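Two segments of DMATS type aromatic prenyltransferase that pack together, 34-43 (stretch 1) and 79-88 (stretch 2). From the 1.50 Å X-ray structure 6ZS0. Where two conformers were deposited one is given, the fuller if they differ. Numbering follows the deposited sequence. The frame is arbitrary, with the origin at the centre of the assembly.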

ATOM      1  N   VAL A  34      -7.818  15.267   6.654  1.00 20.58           N
ATOM      2  CA  VAL A  34      -6.585  14.572   7.104  1.00 20.23           C
ATOM      3  C   VAL A  34      -5.631  14.422   5.896  1.00 19.08           C
ATOM      4  O   VAL A  34      -4.416  14.660   6.077  1.00 19.45           O
ATOM      5  CB  VAL A  34      -6.913  13.230   7.763  1.00 19.98           C
ATOM      6  CG1 VAL A  34      -5.685  12.361   7.968  1.00 20.07           C
ATOM      7  CG2 VAL A  34      -7.637  13.427   9.086  1.00 20.25           C
ATOM      8  N   LEU A  35      -6.162  14.081   4.721  1.00 18.91           N
ATOM      9  CA  LEU A  35      -5.321  13.825   3.520  1.00 18.27           C
ATOM     10  C   LEU A  35      -4.733  15.151   3.052  1.00 18.19           C
ATOM     11  O   LEU A  35      -3.539  15.216   2.820  1.00 17.53           O
ATOM     12  CB  LEU A  35      -6.146  13.189   2.406  1.00 17.94           C
ATOM     13  CG  LEU A  35      -5.396  13.030   1.076  1.00 17.57           C
ATOM     14  CD1 LEU A  35      -4.110  12.236   1.263  1.00 17.73           C
ATOM     15  CD2 LEU A  35      -6.277  12.410   0.012  1.00 17.74           C
ATOM     16  N   THR A  36      -5.557  16.203   2.991  1.00 19.28           N
ATOM     17  CA  THR A  36      -5.077  17.554   2.623  1.00 20.52           C
ATOM     18  C   THR A  36      -3.935  17.941   3.556  1.00 20.45           C
ATOM     19  O   THR A  36      -2.926  18.423   3.072  1.00 19.39           O
ATOM     20  CB  THR A  36      -6.205  18.599   2.700  1.00 22.25           C
ATOM     21  OG1 THR A  36      -7.178  18.212   1.740  1.00 25.11           O
ATOM     22  CG2 THR A  36      -5.727  20.005   2.445  1.00 23.48           C
ATOM     23  N   ASP A  37      -4.107  17.779   4.864  1.00 21.66           N
ATOM     24  CA  ASP A  37      -3.070  18.199   5.845  1.00 23.59           C
ATOM     25  C   ASP A  37      -1.814  17.329   5.680  1.00 23.13           C
ATOM     26  O   ASP A  37      -0.727  17.869   5.773  1.00 23.89           O
ATOM     27  CB  ASP A  37      -3.579  18.136   7.289  1.00 26.06           C
ATOM     28  CG  ASP A  37      -2.641  18.818   8.287  1.00 29.17           C
ATOM     29  OD1 ASP A  37      -2.405  20.034   8.162  1.00 31.80           O
ATOM     30  OD2 ASP A  37      -2.139  18.121   9.174  1.00 35.35           O
ATOM     31  N   ALA A  38      -1.989  16.033   5.444  1.00 22.92           N
ATOM     32  CA  ALA A  38      -0.880  15.063   5.250  1.00 23.24           C
ATOM     33  C   ALA A  38      -0.052  15.451   4.011  1.00 23.57           C
ATOM     34  O   ALA A  38       1.168  15.380   4.072  1.00 24.22           O
ATOM     35  CB  ALA A  38      -1.438  13.677   5.173  1.00 23.30           C
ATOM     36  N   LEU A  39      -0.693  15.903   2.942  1.00 22.88           N
ATOM     37  CA  LEU A  39       0.017  16.316   1.708  1.00 23.30           C
ATOM     38  C   LEU A  39       0.804  17.604   1.943  1.00 24.44           C
ATOM     39  O   LEU A  39       1.756  17.861   1.155  1.00 26.09           O
ATOM     40  CB  LEU A  39      -0.997  16.506   0.573  1.00 22.45           C
ATOM     41  CG  LEU A  39      -1.517  15.216  -0.058  1.00 22.15           C
ATOM     42  CD1 LEU A  39      -2.682  15.496  -0.987  1.00 22.74           C
ATOM     43  CD2 LEU A  39      -0.407  14.486  -0.821  1.00 22.40           C
ATOM     44  N   GLY A  40       0.404  18.422   2.919  1.00 23.61           N
ATOM     45  CA  GLY A  40       1.018  19.722   3.200  1.00 25.35           C
ATOM     46  C   GLY A  40       1.070  20.586   1.948  1.00 25.61           C
ATOM     47  O   GLY A  40       0.097  20.663   1.209  1.00 24.95           O
ATOM     48  N   PRO A  41       2.202  21.248   1.664  1.00 25.75           N
ATOM     49  CA  PRO A  41       2.247  22.267   0.613  1.00 25.59           C
ATOM     50  C   PRO A  41       1.798  21.775  -0.759  1.00 24.66           C
ATOM     51  O   PRO A  41       1.138  22.537  -1.512  1.00 25.17           O
ATOM     52  CB  PRO A  41       3.732  22.633   0.615  1.00 26.49           C
ATOM     53  CG  PRO A  41       4.093  22.484   2.046  1.00 26.71           C
ATOM     54  CD  PRO A  41       3.476  21.149   2.390  1.00 26.78           C
ATOM     55  N   VAL A  42       2.114  20.522  -1.105  0.50 23.51           N
ATOM     56  CA  VAL A  42       1.849  20.005  -2.480  0.50 22.46           C
ATOM     57  C   VAL A  42       0.348  19.813  -2.697  0.50 21.47           C
ATOM     58  O   VAL A  42      -0.026  19.655  -3.859  0.50 21.07           O
ATOM     59  CB  VAL A  42       2.612  18.708  -2.829  0.50 22.40           C
ATOM     60  CG1 VAL A  42       4.102  18.869  -2.636  0.50 22.66           C
ATOM     61  CG2 VAL A  42       2.095  17.494  -2.081  0.50 22.43           C
ATOM     62  N   ALA A  43      -0.487  19.826  -1.652  1.00 20.97           N
ATOM     63  CA  ALA A  43      -1.959  19.698  -1.843  1.00 20.41           C
ATOM     64  C   ALA A  43      -2.426  20.820  -2.775  1.00 20.07           C
ATOM     65  O   ALA A  43      -3.371  20.612  -3.531  1.00 18.88           O
ATOM     66  CB  ALA A  43      -2.702  19.719  -0.535  1.00 20.63           C
ATOM     67  N   ARG A  79      -8.246   2.251   2.811  1.00 18.08           N
ATOM     68  CA  ARG A  79      -7.004   2.936   3.224  1.00 18.31           C
ATOM     69  C   ARG A  79      -6.600   3.962   2.183  1.00 16.64           C
ATOM     70  O   ARG A  79      -6.903   3.804   0.989  1.00 16.24           O
ATOM     71  CB  ARG A  79      -5.860   1.954   3.434  1.00 20.51           C
ATOM     72  CG  ARG A  79      -6.099   0.979   4.563  1.00 23.48           C
ATOM     73  CD  ARG A  79      -5.021  -0.079   4.592  1.00 26.37           C
ATOM     74  NE  ARG A  79      -5.110  -0.821   5.835  1.00 29.71           N
ATOM     75  CZ  ARG A  79      -6.048  -1.725   6.108  1.00 32.93           C
ATOM     76  NH1 ARG A  79      -6.986  -2.016   5.215  1.00 34.04           N
ATOM     77  NH2 ARG A  79      -6.042  -2.339   7.280  1.00 35.16           N
ATOM     78  N   VAL A  80      -5.847   4.958   2.642  1.00 15.56           N
ATOM     79  CA  VAL A  80      -5.147   5.900   1.738  1.00 15.06           C
ATOM     80  C   VAL A  80      -3.682   5.929   2.140  1.00 14.31           C
ATOM     81  O   VAL A  80      -3.388   6.026   3.355  1.00 14.64           O
ATOM     82  CB  VAL A  80      -5.738   7.309   1.746  1.00 15.49           C
ATOM     83  CG1 VAL A  80      -5.717   7.924   3.132  1.00 16.00           C
ATOM     84  CG2 VAL A  80      -5.037   8.198   0.733  1.00 15.40           C
ATOM     85  N   LEU A  81      -2.819   5.766   1.151  1.00 13.39           N
ATOM     86  CA  LEU A  81      -1.360   5.779   1.303  1.00 12.94           C
ATOM     87  C   LEU A  81      -0.859   7.116   0.773  1.00 12.59           C
ATOM     88  O   LEU A  81      -1.265   7.528  -0.340  1.00 12.63           O
ATOM     89  CB  LEU A  81      -0.745   4.632   0.514  1.00 12.95           C
ATOM     90  CG  LEU A  81       0.785   4.537   0.584  1.00 13.01           C
ATOM     91  CD1 LEU A  81       1.233   4.071   1.956  1.00 13.11           C
ATOM     92  CD2 LEU A  81       1.278   3.609  -0.491  1.00 13.24           C
ATOM     93  N   VAL A  82      -0.020   7.803   1.536  0.70 12.37           N
ATOM     94  CA  VAL A  82       0.466   9.146   1.134  0.70 12.24           C
ATOM     95  C   VAL A  82       1.946   9.275   1.470  0.70 12.28           C
ATOM     96  O   VAL A  82       2.417   8.673   2.460  0.70 12.18           O
ATOM     97  CB  VAL A  82      -0.338  10.277   1.808  0.70 12.25           C
ATOM     98  CG1 VAL A  82      -0.322  10.151   3.318  0.70 12.07           C
ATOM     99  CG2 VAL A  82       0.175  11.642   1.414  0.70 12.30           C
ATOM    100  N   GLU A  83       2.650  10.092   0.701  1.00 12.68           N
ATOM    101  CA  GLU A  83       4.040  10.482   1.006  1.00 13.36           C
ATOM    102  C   GLU A  83       4.013  11.921   1.505  1.00 13.80           C
ATOM    103  O   GLU A  83       3.963  12.845   0.703  1.00 14.22           O
ATOM    104  CB  GLU A  83       4.901  10.316  -0.239  1.00 14.27           C
ATOM    105  CG  GLU A  83       6.318  10.792  -0.004  1.00 15.26           C
ATOM    106  CD  GLU A  83       7.255  10.517  -1.163  1.00 16.99           C
ATOM    107  OE1 GLU A  83       8.035   9.547  -1.101  1.00 18.28           O
ATOM    108  OE2 GLU A  83       7.210  11.274  -2.079  1.00 19.89           O
ATOM    109  N   PRO A  84       3.978  12.189   2.824  1.00 14.15           N
ATOM    110  CA  PRO A  84       3.794  13.562   3.291  1.00 15.27           C
ATOM    111  C   PRO A  84       4.943  14.498   2.920  1.00 16.54           C
ATOM    112  O   PRO A  84       4.730  15.705   2.726  1.00 18.80           O
ATOM    113  CB  PRO A  84       3.657  13.430   4.799  1.00 15.08           C
ATOM    114  CG  PRO A  84       3.363  12.019   5.053  1.00 14.90           C
ATOM    115  CD  PRO A  84       3.999  11.227   3.927  1.00 14.32           C
ATOM    116  N   GLY A  85       6.122  13.955   2.698  1.00 16.58           N
ATOM    117  CA  GLY A  85       7.312  14.772   2.389  1.00 17.41           C
ATOM    118  C   GLY A  85       7.515  14.968   0.906  1.00 18.43           C
ATOM    119  O   GLY A  85       8.580  15.401   0.498  1.00 19.86           O
ATOM    120  N   CYS A  86       6.502  14.632   0.117  0.54 18.71           N
ATOM    121  CA  CYS A  86       6.469  14.837  -1.331  0.54 19.48           C
ATOM    122  C   CYS A  86       6.752  16.318  -1.635  0.54 20.80           C
ATOM    123  O   CYS A  86       6.149  17.174  -0.964  0.54 22.31           O
ATOM    124  CB  CYS A  86       5.095  14.465  -1.860  0.54 19.03           C
ATOM    125  SG  CYS A  86       5.035  14.606  -3.641  0.54 18.73           S
ATOM    126  N   GLY A  87       7.618  16.623  -2.589  1.00 22.07           N
ATOM    127  CA  GLY A  87       7.915  18.044  -2.893  1.00 22.25           C
ATOM    128  C   GLY A  87       8.972  18.663  -1.983  1.00 22.17           C
ATOM    129  O   GLY A  87       9.255  19.860  -2.166  1.00 22.13           O
ATOM    130  N   ALA A  88       9.556  17.927  -1.034  1.00 21.07           N
ATOM    131  CA  ALA A  88      10.818  18.359  -0.373  1.00 21.34           C
ATOM    132  C   ALA A  88      11.946  18.355  -1.417  1.00 22.03           C
ATOM    133  O   ALA A  88      11.875  17.593  -2.393  1.00 22.13           O
ATOM    134  CB  ALA A  88      11.135  17.502   0.827  1.00 21.30           C
TER
HETATM  135  O   HOH W   1       4.155  18.366   0.665  1.00 32.42           O

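This is an apolar contact between a helix and a strand that run nearly parallel, continued by the 3-10 segment and the turns that follow them, with no direct hydrogen bond between the two stretches and a single water joining their backbones at the far end. The axes of helix 34-39 and strand 79-82 lie 13° apart in direction and 9.9 Å apart at closest approach, a separation that leaves room for a layer of side chains between them. The backbones come closest where the strand gives way to its turn: the CA atoms of Leu39 and Pro84 are 4.9 Å apart, and those of Val42 and Gly87 6.4 Å.

Alternation along the strand decides which residues take part. Val80 and Val82 point toward the helix, whereas Leu81 between them points away. The beta-branched side chains of the two valines suit an extended backbone and offer compact apolar surfaces. The CA-to-CB bond of Leu35 points sideways to the strand, but the end of the side chain reaches it, where CD1 lies 4.2 Å from Val80 CG2 and 4.3 Å from Val82 CB. Ala38, one helical turn later, has only a methyl group, and its CB rests 4.1 Å from Val82 CG1. The CA-to-CB bond of Leu39 points away, yet the length of the side chain brings CD2 back to 3.7 Å from Val82 CG2. Val82 thus meets three residues of stretch 1, all through van der Waals contact.

Pro84 approaches the helix backbone closely. Ala38 O is 3.2 Å from Pro84 CB and 3.3 Å from Pro84 CA, the latter a CA-H...O contact with an angle of 121° at the hydrogen. Such a contact is at most a modest attraction, but the carbon-bound hydrogens let proline sit against a carbonyl although its nitrogen has no proton to donate.

Gly40 leaves helical geometry with positive phi, which favours glycine; a CB here would also clash with Pro41 CD. The chain then enters a 3-10 segment, where Val42 points toward stretch 2. Its CG1 lies 3.1 Å from Cys86 O, a tight approach without hydrogen bonding, and its CG2 is 4.3 Å from Cys86 CB. Gly87 completes the fit: its CA is 3.9 Å from Val42 CG1, and a CB would come within 2.5 Å of that same methyl. Its backbone angles, within the type II turn from Gly85 to Ala88, independently call for glycine.

Water 1 supplies the polar link. It lies 2.5 Å from Leu39 O and 2.8 Å from Cys86 O, in position to donate to each, although nearby acceptors outnumber its protons. It also accepts a weak hydrogen bond from Val42 N at 3.5 Å.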